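Local coordinates for DUF309 domain-containing protein (Thermus thermophilus, PDB 2CWY) that is of unknown function but folds as a small all-helical, single-chain protein of the DUF309 family, at residues 2-12 against 77-88; 40-48 against 59-67. One frame throughout, in Å; residues are numbered along the deposited sequence.

Contact 2 is nested along the chain inside the loop that contact 1 closes: residues 2-12 come first, then 40-48 and 59-67, and 77-88 last. Contact 1 ties helix 5-13 to helix 81-92 and the loop leading into it, bringing the first and last helices side by side; contact 2 pairs helix 33-53 with its successor, helix 59-69. Their centres lie about 13 Å apart, on opposite sides of the chain's centre, yet they touch. Leu79 CD2 packs on Val42 CG2 at 3.7 Å, Trp12 lies against Ala46, and Leu85 meets both Leu45 and Leu62. Helix 33-53 thus links both contacts within one hydrophobic core.

Contact 1 (2-12 against 77-88)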
loop_
_atom_site.group_PDB
_atom_site.type_symbol
_atom_site.label_atom_id
_atom_site.label_comp_id
_atom_site.label_asym_id
_atom_site.label_seq_id
_atom_site.Cartn_x
_atom_site.Cartn_y
_atom_site.Cartn_z
ATOM N N VAL A 2 7.364 -12.298 6.670
ATOM C CA VAL A 2 7.030 -11.093 5.939
ATOM C C VAL A 2 5.766 -11.453 5.182
ATOM O O VAL A 2 5.450 -12.633 5.030
ATOM C CB VAL A 2 8.150 -10.699 4.972
ATOM C CG1 VAL A 2 9.420 -10.396 5.767
ATOM C CG2 VAL A 2 8.403 -11.809 3.975
ATOM N N PRO A 3 5.024 -10.455 4.698
ATOM C CA PRO A 3 3.785 -10.747 3.968
ATOM C C PRO A 3 3.929 -11.720 2.792
ATOM O O PRO A 3 4.969 -11.763 2.145
ATOM C CB PRO A 3 3.342 -9.362 3.471
ATOM C CG PRO A 3 3.978 -8.407 4.436
ATOM C CD PRO A 3 5.341 -9.016 4.647
ATOM N N ASP A 4 2.888 -12.511 2.538
ATOM C CA ASP A 4 2.861 -13.383 1.364
ATOM C C ASP A 4 2.139 -12.433 0.401
ATOM O O ASP A 4 0.918 -12.312 0.449
ATOM C CB ASP A 4 1.987 -14.623 1.590
ATOM C CG ASP A 4 1.800 -15.441 0.319
ATOM O OD1 ASP A 4 1.773 -14.850 -0.785
ATOM O OD2 ASP A 4 1.669 -16.676 0.413
ATOM N N TRP A 5 2.890 -11.743 -0.453
ATOM C CA TRP A 5 2.282 -10.770 -1.352
ATOM C C TRP A 5 1.253 -11.345 -2.325
ATOM O O TRP A 5 0.376 -10.628 -2.801
ATOM C CB TRP A 5 3.384 -9.975 -2.079
ATOM C CG TRP A 5 4.209 -9.104 -1.151
ATOM C CD1 TRP A 5 5.545 -9.223 -0.869
ATOM C CD2 TRP A 5 3.748 -7.957 -0.412
ATOM N NE1 TRP A 5 5.940 -8.218 -0.006
ATOM C CE2 TRP A 5 4.856 -7.432 0.287
ATOM C CE3 TRP A 5 2.505 -7.322 -0.282
ATOM C CZ2 TRP A 5 4.758 -6.293 1.111
ATOM C CZ3 TRP A 5 2.408 -6.185 0.535
ATOM C CH2 TRP A 5 3.531 -5.689 1.218
ATOM N N GLU A 6 1.336 -12.640 -2.613
ATOM C CA GLU A 6 0.355 -13.239 -3.502
ATOM C C GLU A 6 -1.007 -13.142 -2.819
ATOM O O GLU A 6 -2.004 -12.800 -3.441
ATOM C CB GLU A 6 0.711 -14.698 -3.790
ATOM C CG GLU A 6 0.033 -15.262 -5.039
ATOM C CD GLU A 6 0.067 -14.300 -6.238
ATOM O OE1 GLU A 6 1.010 -13.478 -6.343
ATOM O OE2 GLU A 6 -0.849 -14.378 -7.087
ATOM N N GLU A 7 -1.044 -13.434 -1.525
ATOM C CA GLU A 7 -2.287 -13.346 -0.765
ATOM C C GLU A 7 -2.760 -11.904 -0.639
ATOM O O GLU A 7 -3.948 -11.607 -0.806
ATOM C CB GLU A 7 -2.096 -13.910 0.644
ATOM C CG GLU A 7 -2.023 -15.412 0.681
ATOM C CD GLU A 7 -3.226 -16.040 0.012
ATOM O OE1 GLU A 7 -4.365 -15.748 0.451
ATOM O OE2 GLU A 7 -3.024 -16.811 -0.952
ATOM N N VAL A 8 -1.828 -11.008 -0.344
ATOM C CA VAL A 8 -2.170 -9.601 -0.162
ATOM C C VAL A 8 -2.712 -8.995 -1.443
ATOM O O VAL A 8 -3.714 -8.288 -1.431
ATOM C CB VAL A 8 -0.950 -8.798 0.333
ATOM C CG1 VAL A 8 -1.298 -7.312 0.423
ATOM C CG2 VAL A 8 -0.506 -9.321 1.700
ATOM N N LEU A 9 -2.061 -9.286 -2.557
ATOM C CA LEU A 9 -2.521 -8.753 -3.833
ATOM C C LEU A 9 -3.854 -9.407 -4.207
ATOM O O LEU A 9 -4.636 -8.848 -4.980
ATOM C CB LEU A 9 -1.459 -8.989 -4.910
ATOM C CG LEU A 9 -0.168 -8.212 -4.645
ATOM C CD1 LEU A 9 0.859 -8.532 -5.717
ATOM C CD2 LEU A 9 -0.475 -6.721 -4.602
ATOM N N GLY A 10 -4.104 -10.586 -3.643
ATOM C CA GLY A 10 -5.357 -11.282 -3.882
ATOM C C GLY A 10 -6.482 -10.474 -3.257
ATOM O O GLY A 10 -7.536 -10.277 -3.864
ATOM N N LEU A 11 -6.263 -10.002 -2.033
ATOM C CA LEU A 11 -7.261 -9.183 -1.348
ATOM C C LEU A 11 -7.473 -7.899 -2.142
ATOM O O LEU A 11 -8.609 -7.453 -2.338
ATOM C CB LEU A 11 -6.782 -8.807 0.057
ATOM C CG LEU A 11 -6.562 -9.947 1.050
ATOM C CD1 LEU A 11 -5.750 -9.416 2.231
ATOM C CD2 LEU A 11 -7.908 -10.506 1.517
ATOM N N TRP A 12 -6.368 -7.306 -2.583
ATOM C CA TRP A 12 -6.408 -6.064 -3.359
ATOM C C TRP A 12 -7.215 -6.237 -4.646
ATOM O O TRP A 12 -8.030 -5.377 -4.997
ATOM C CB TRP A 12 -4.988 -5.625 -3.705
ATOM C CG TRP A 12 -4.888 -4.322 -4.466
ATOM C CD1 TRP A 12 -5.219 -4.101 -5.779
ATOM C CD2 TRP A 12 -4.393 -3.071 -3.966
ATOM N NE1 TRP A 12 -4.957 -2.795 -6.123
ATOM C CE2 TRP A 12 -4.449 -2.142 -5.030
ATOM C CE3 TRP A 12 -3.906 -2.645 -2.722
ATOM C CZ2 TRP A 12 -4.032 -0.811 -4.890
ATOM C CZ3 TRP A 12 -3.491 -1.313 -2.583
ATOM C CH2 TRP A 12 -3.558 -0.419 -3.662
HETATM N N MSE A 77 11.073 -6.528 -0.549
HETATM C CA MSE A 77 10.297 -7.514 0.206
HETATM C C MSE A 77 9.541 -8.465 -0.718
HETATM O O MSE A 77 8.579 -9.097 -0.298
HETATM C CB MSE A 77 9.295 -6.819 1.139
HETATM C CG MSE A 77 9.908 -5.920 2.188
HETATM SE SE MSE A 77 8.598 -5.489 3.570
HETATM C CE MSE A 77 8.670 -7.151 4.554
ATOM N N GLY A 78 9.977 -8.552 -1.974
ATOM C CA GLY A 78 9.333 -9.428 -2.939
ATOM C C GLY A 78 8.136 -8.797 -3.630
ATOM O O GLY A 78 7.362 -9.488 -4.301
ATOM N N LEU A 79 7.996 -7.481 -3.485
ATOM C CA LEU A 79 6.885 -6.737 -4.077
ATOM C C LEU A 79 7.297 -5.667 -5.101
ATOM O O LEU A 79 8.192 -4.864 -4.848
ATOM C CB LEU A 79 6.075 -6.039 -2.970
ATOM C CG LEU A 79 4.961 -5.104 -3.462
ATOM C CD1 LEU A 79 3.863 -5.925 -4.130
ATOM C CD2 LEU A 79 4.410 -4.306 -2.290
ATOM N N ASP A 80 6.641 -5.667 -6.255
ATOM C CA ASP A 80 6.896 -4.642 -7.266
ATOM C C ASP A 80 5.957 -3.488 -6.896
ATOM O O ASP A 80 4.881 -3.330 -7.480
ATOM C CB ASP A 80 6.549 -5.173 -8.660
ATOM C CG ASP A 80 6.775 -4.142 -9.757
ATOM O OD1 ASP A 80 7.091 -2.970 -9.441
ATOM O OD2 ASP A 80 6.626 -4.512 -10.944
ATOM N N TRP A 81 6.361 -2.678 -5.922
ATOM C CA TRP A 81 5.508 -1.584 -5.473
ATOM C C TRP A 81 5.290 -0.473 -6.495
ATOM O O TRP A 81 4.286 0.241 -6.430
ATOM C CB TRP A 81 6.032 -0.999 -4.156
ATOM C CG TRP A 81 7.389 -0.420 -4.231
ATOM C CD1 TRP A 81 8.573 -1.037 -3.917
ATOM C CD2 TRP A 81 7.722 0.893 -4.665
ATOM N NE1 TRP A 81 9.624 -0.180 -4.131
ATOM C CE2 TRP A 81 9.131 1.013 -4.592
ATOM C CE3 TRP A 81 6.968 1.986 -5.112
ATOM C CZ2 TRP A 81 9.803 2.187 -4.952
ATOM C CZ3 TRP A 81 7.631 3.153 -5.470
ATOM C CH2 TRP A 81 9.040 3.245 -5.389
ATOM N N ARG A 82 6.230 -0.301 -7.425
ATOM C CA ARG A 82 6.059 0.721 -8.459
ATOM C C ARG A 82 4.777 0.448 -9.238
ATOM O O ARG A 82 4.042 1.373 -9.575
ATOM C CB ARG A 82 7.254 0.724 -9.417
ATOM C CG ARG A 82 8.506 1.326 -8.835
ATOM C CD ARG A 82 8.393 2.837 -8.759
ATOM N NE ARG A 82 9.694 3.456 -8.514
ATOM C CZ ARG A 82 9.867 4.745 -8.239
ATOM N NH1 ARG A 82 8.821 5.561 -8.174
ATOM N NH2 ARG A 82 11.088 5.211 -8.017
ATOM N N SER A 83 4.504 -0.825 -9.514
ATOM C CA SER A 83 3.294 -1.206 -10.243
ATOM C C SER A 83 2.041 -0.939 -9.416
ATOM O O SER A 83 1.031 -0.438 -9.929
ATOM C CB SER A 83 3.348 -2.692 -10.618
ATOM O OG SER A 83 2.116 -3.120 -11.172
ATOM N N LEU A 84 2.107 -1.280 -8.131
ATOM C CA LEU A 84 0.978 -1.076 -7.232
ATOM C C LEU A 84 0.672 0.413 -7.090
ATOM O O LEU A 84 -0.481 0.822 -7.077
ATOM C CB LEU A 84 1.288 -1.672 -5.857
ATOM C CG LEU A 84 0.141 -1.728 -4.852
ATOM C CD1 LEU A 84 -1.055 -2.473 -5.453
ATOM C CD2 LEU A 84 0.636 -2.444 -3.586
ATOM N N LEU A 85 1.717 1.221 -6.966
ATOM C CA LEU A 85 1.549 2.668 -6.843
ATOM C C LEU A 85 0.960 3.207 -8.148
ATOM O O LEU A 85 0.105 4.094 -8.129
ATOM C CB LEU A 85 2.901 3.323 -6.554
ATOM C CG LEU A 85 2.997 4.851 -6.608
ATOM C CD1 LEU A 85 2.139 5.487 -5.542
ATOM C CD2 LEU A 85 4.453 5.249 -6.405
ATOM N N GLN A 86 1.423 2.674 -9.277
ATOM C CA GLN A 86 0.906 3.091 -10.586
ATOM C C GLN A 86 -0.590 2.803 -10.661
ATOM O O GLN A 86 -1.367 3.649 -11.111
ATOM C CB GLN A 86 1.624 2.338 -11.708
ATOM C CG GLN A 86 1.082 2.616 -13.117
ATOM C CD GLN A 86 1.903 1.914 -14.182
ATOM O OE1 GLN A 86 1.863 0.689 -14.305
ATOM N NE2 GLN A 86 2.667 2.681 -14.939
ATOM N N GLU A 87 -0.997 1.618 -10.207
ATOM C CA GLU A 87 -2.409 1.255 -10.239
ATOM C C GLU A 87 -3.230 2.167 -9.327
ATOM O O GLU A 87 -4.282 2.677 -9.727
ATOM C CB GLU A 87 -2.631 -0.210 -9.834
ATOM C CG GLU A 87 -4.129 -0.608 -9.884
ATOM C CD GLU A 87 -4.423 -1.988 -9.309
ATOM O OE1 GLU A 87 -5.578 -2.218 -8.885
ATOM O OE2 GLU A 87 -3.511 -2.848 -9.286
ATOM N N ALA A 88 -2.751 2.373 -8.102
ATOM C CA ALA A 88 -3.457 3.243 -7.159
ATOM C C ALA A 88 -3.641 4.632 -7.757
ATOM O O ALA A 88 -4.733 5.211 -7.689
ATOM C CB ALA A 88 -2.680 3.349 -5.853
#
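Trp12 and Glu87 are joined by a nearly straight hydrogen bond, Trp12 NE1 donating to Glu87 OE1 at 2.9 Å with an N-H...O angle of 161°. The oxygen lies in the indole plane, whereas the N-H reaches it from above the carboxylate, the two planes standing 85° apart. Glu87, extended beyond CG, also forms a salt bridge with Arg91, so OE1 serves both an indole and a guanidinium. Trp5 NE1 makes a weak, bent hydrogen bond to Met77 O (2.8 Å), a backbone acceptor at the ring edge. Around these bonds lies apolar packing. Leu84, its CG anti to the backbone N (chi1 -171°), sets CD1 over the six-membered ring of Trp12, 3.4 Å from its centroid, a CH-pi contact. Leu79 CB makes another over the five-membered ring of Trp5, 3.7 Å from its centroid, while Pro3 covers the opposite face. Farther out, the selenomethionine Met77 bends at chi3 to bring CE within 3.5 Å of Val2 CG1. A leucine in place of Trp12 would probably leave Glu87 without its indole donor and Leu84 without a flat surface to pack on. Helices 5-12 and 81-88 run nearly parallel, 13.4 Å apart, a separation filled by Trp5 and Trp12 together with Leu79 and Leu84; the arrangement is that of a helical bundle whose terminal helices are joined through tryptophans over a shared core.

Contact 2 (40-48 against 59-67); sequences QGVILLAAA and LRNLRKAEA
Leu45 meets Ala65 because its CG stands anti to its own carbonyl carbon (chi1 -64°), which swings CD2 back toward helix 59-67 although the side chain leaves its backbone facing away. Leu45 CD2 presses on Ala65 CB at 3.4 Å, closer than usual van der Waals contact. The same methyl touches Leu62 CD1 at 3.7 Å. Leu44, with a similar torsion but another position round the helix, starts toward the partner helix and lays CD1 3.7 Å from Lys64 CB, crossing the lysine at about a right angle. Ala65 suits this place because its single methyl fits between Leu44 CB, Leu45 CD2 and the carbonyl oxygen of Gly41. Glycine on one helix and alanine on the other let the backbones come close, with Gly41 CA and Ala65 CA just 4.2 Å apart. Toward the other end, Asn61 CB sits 3.5 Å from Leu44 O and also meets Ala48 CB, while Asn61 OD1 lies beside Ala47 CB; small alanines accommodate the flat carboxamide of Asn61. Contacts here are van der Waals in kind. Leu92 of helix 81-92 packs on Ala48, extending the apolar layer. The axes of segments 40-48 and 59-67 approach to 7.9 Å, at 166° between their directions, making this a close antiparallel alpha-hairpin of consecutive helices, built on small residues within an all-helical fold.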
loop_
_atom_site.group_PDB
_atom_site.type_symbol
_atom_site.label_atom_id
_atom_site.label_comp_id
_atom_site.label_asym_id
_atom_site.label_seq_id
_atom_site.Cartn_x
_atom_site.Cartn_y
_atom_site.Cartn_z
ATOM N N GLN A 40 4.182 0.746 5.248
ATOM C CA GLN A 40 3.291 1.866 5.487
ATOM C C GLN A 40 2.810 2.488 4.174
ATOM O O GLN A 40 1.689 2.957 4.095
ATOM C CB GLN A 40 3.964 2.926 6.345
ATOM C CG GLN A 40 2.941 3.862 6.976
ATOM C CD GLN A 40 3.536 4.695 8.079
ATOM O OE1 GLN A 40 4.579 5.321 7.897
ATOM N NE2 GLN A 40 2.878 4.713 9.231
ATOM N N GLY A 41 3.662 2.483 3.152
ATOM C CA GLY A 41 3.284 3.033 1.861
ATOM C C GLY A 41 2.154 2.226 1.238
ATOM O O GLY A 41 1.182 2.788 0.736
ATOM N N VAL A 42 2.278 0.904 1.265
ATOM C CA VAL A 42 1.239 0.029 0.713
ATOM C C VAL A 42 -0.055 0.204 1.533
ATOM O O VAL A 42 -1.158 0.240 0.981
ATOM C CB VAL A 42 1.680 -1.457 0.757
ATOM C CG1 VAL A 42 0.529 -2.369 0.295
ATOM C CG2 VAL A 42 2.895 -1.660 -0.122
ATOM N N ILE A 43 0.092 0.306 2.853
ATOM C CA ILE A 43 -1.052 0.509 3.726
ATOM C C ILE A 43 -1.778 1.811 3.348
ATOM O O ILE A 43 -3.010 1.845 3.282
ATOM C CB ILE A 43 -0.605 0.574 5.214
ATOM C CG1 ILE A 43 -0.378 -0.844 5.755
ATOM C CG2 ILE A 43 -1.640 1.330 6.046
ATOM C CD1 ILE A 43 0.269 -0.865 7.124
ATOM N N LEU A 44 -1.015 2.872 3.091
ATOM C CA LEU A 44 -1.604 4.172 2.746
ATOM C C LEU A 44 -2.267 4.174 1.365
ATOM O O LEU A 44 -3.228 4.907 1.140
ATOM C CB LEU A 44 -0.532 5.272 2.842
ATOM C CG LEU A 44 -0.063 5.593 4.274
ATOM C CD1 LEU A 44 1.278 6.356 4.255
ATOM C CD2 LEU A 44 -1.142 6.420 4.964
ATOM N N LEU A 45 -1.751 3.370 0.438
ATOM C CA LEU A 45 -2.367 3.275 -0.885
ATOM C C LEU A 45 -3.706 2.553 -0.711
ATOM O O LEU A 45 -4.729 2.962 -1.279
ATOM C CB LEU A 45 -1.482 2.476 -1.845
ATOM C CG LEU A 45 -0.119 3.092 -2.171
ATOM C CD1 LEU A 45 0.597 2.210 -3.188
ATOM C CD2 LEU A 45 -0.304 4.490 -2.727
ATOM N N ALA A 46 -3.701 1.472 0.068
ATOM C CA ALA A 46 -4.943 0.738 0.311
ATOM C C ALA A 46 -5.947 1.685 0.986
ATOM O O ALA A 46 -7.124 1.744 0.608
ATOM C CB ALA A 46 -4.675 -0.492 1.206
ATOM N N ALA A 47 -5.470 2.434 1.976
ATOM C CA ALA A 47 -6.321 3.372 2.709
ATOM C C ALA A 47 -6.925 4.430 1.788
ATOM O O ALA A 47 -8.080 4.825 1.961
ATOM C CB ALA A 47 -5.508 4.040 3.841
ATOM N N ALA A 48 -6.144 4.889 0.815
ATOM C CA ALA A 48 -6.617 5.896 -0.133
ATOM C C ALA A 48 -7.792 5.353 -0.938
ATOM O O ALA A 48 -8.812 6.022 -1.096
ATOM C CB ALA A 48 -5.492 6.295 -1.080
ATOM N N LEU A 59 -6.380 11.570 -1.944
ATOM C CA LEU A 59 -5.092 12.163 -2.298
ATOM C C LEU A 59 -4.148 12.425 -1.139
ATOM O O LEU A 59 -2.937 12.390 -1.328
ATOM C CB LEU A 59 -5.289 13.460 -3.089
ATOM C CG LEU A 59 -5.214 13.326 -4.611
ATOM C CD1 LEU A 59 -3.814 12.913 -5.018
ATOM C CD2 LEU A 59 -6.229 12.317 -5.089
ATOM N N ARG A 60 -4.683 12.704 0.046
ATOM C CA ARG A 60 -3.815 12.946 1.199
ATOM C C ARG A 60 -3.050 11.648 1.503
ATOM O O ARG A 60 -1.834 11.662 1.730
ATOM C CB ARG A 60 -4.644 13.395 2.410
ATOM C CG ARG A 60 -3.805 13.799 3.619
ATOM C CD ARG A 60 -4.664 14.423 4.726
ATOM N NE ARG A 60 -3.844 14.989 5.797
ATOM C CZ ARG A 60 -4.333 15.596 6.877
ATOM N NH1 ARG A 60 -5.648 15.718 7.036
ATOM N NH2 ARG A 60 -3.508 16.081 7.802
ATOM N N ASN A 61 -3.770 10.529 1.493
ATOM C CA ASN A 61 -3.159 9.226 1.718
ATOM C C ASN A 61 -2.169 8.889 0.591
ATOM O O ASN A 61 -1.074 8.399 0.860
ATOM C CB ASN A 61 -4.249 8.148 1.833
ATOM C CG ASN A 61 -4.893 8.108 3.218
ATOM O OD1 ASN A 61 -5.944 7.487 3.416
ATOM N ND2 ASN A 61 -4.260 8.758 4.179
ATOM N N LEU A 62 -2.531 9.164 -0.665
ATOM C CA LEU A 62 -1.612 8.888 -1.776
ATOM C C LEU A 62 -0.319 9.688 -1.594
ATOM O O LEU A 62 0.778 9.155 -1.785
ATOM C CB LEU A 62 -2.238 9.250 -3.130
ATOM C CG LEU A 62 -1.284 9.151 -4.323
ATOM C CD1 LEU A 62 -0.769 7.732 -4.458
ATOM C CD2 LEU A 62 -1.994 9.588 -5.591
ATOM N N ARG A 63 -0.452 10.963 -1.215
ATOM C CA ARG A 63 0.709 11.829 -0.996
ATOM C C ARG A 63 1.615 11.264 0.104
ATOM O O ARG A 63 2.847 11.227 -0.043
ATOM C CB ARG A 63 0.267 13.256 -0.607
ATOM C CG ARG A 63 1.365 14.068 0.095
ATOM C CD ARG A 63 1.011 15.550 0.264
ATOM N NE ARG A 63 -0.326 15.783 0.809
ATOM C CZ ARG A 63 -0.748 15.371 2.003
ATOM N NH1 ARG A 63 0.057 14.689 2.810
ATOM N NH2 ARG A 63 -1.982 15.666 2.403
ATOM N N LYS A 64 1.015 10.825 1.207
ATOM C CA LYS A 64 1.807 10.257 2.302
ATOM C C LYS A 64 2.483 8.963 1.851
ATOM O O LYS A 64 3.635 8.690 2.208
ATOM C CB LYS A 64 0.910 10.001 3.508
ATOM C CG LYS A 64 0.374 11.296 4.108
ATOM C CD LYS A 64 -0.780 11.035 5.053
ATOM C CE LYS A 64 -0.345 10.287 6.280
ATOM N NZ LYS A 64 -1.509 10.106 7.210
ATOM N N ALA A 65 1.765 8.159 1.070
ATOM C CA ALA A 65 2.337 6.918 0.561
ATOM C C ALA A 65 3.548 7.215 -0.327
ATOM O O ALA A 65 4.585 6.558 -0.228
ATOM C CB ALA A 65 1.295 6.143 -0.234
ATOM N N GLU A 66 3.412 8.202 -1.209
ATOM C CA GLU A 66 4.509 8.561 -2.100
ATOM C C GLU A 66 5.721 9.014 -1.297
ATOM O O GLU A 66 6.858 8.675 -1.636
ATOM C CB GLU A 66 4.055 9.649 -3.078
ATOM C CG GLU A 66 2.928 9.157 -4.008
ATOM C CD GLU A 66 2.366 10.231 -4.928
ATOM O OE1 GLU A 66 2.116 11.360 -4.455
ATOM O OE2 GLU A 66 2.152 9.924 -6.121
ATOM N N ALA A 67 5.479 9.760 -0.223
ATOM C CA ALA A 67 6.561 10.243 0.625
ATOM C C ALA A 67 7.341 9.075 1.232
ATOM O O ALA A 67 8.566 9.123 1.357
ATOM C CB ALA A 67 5.995 11.125 1.730
#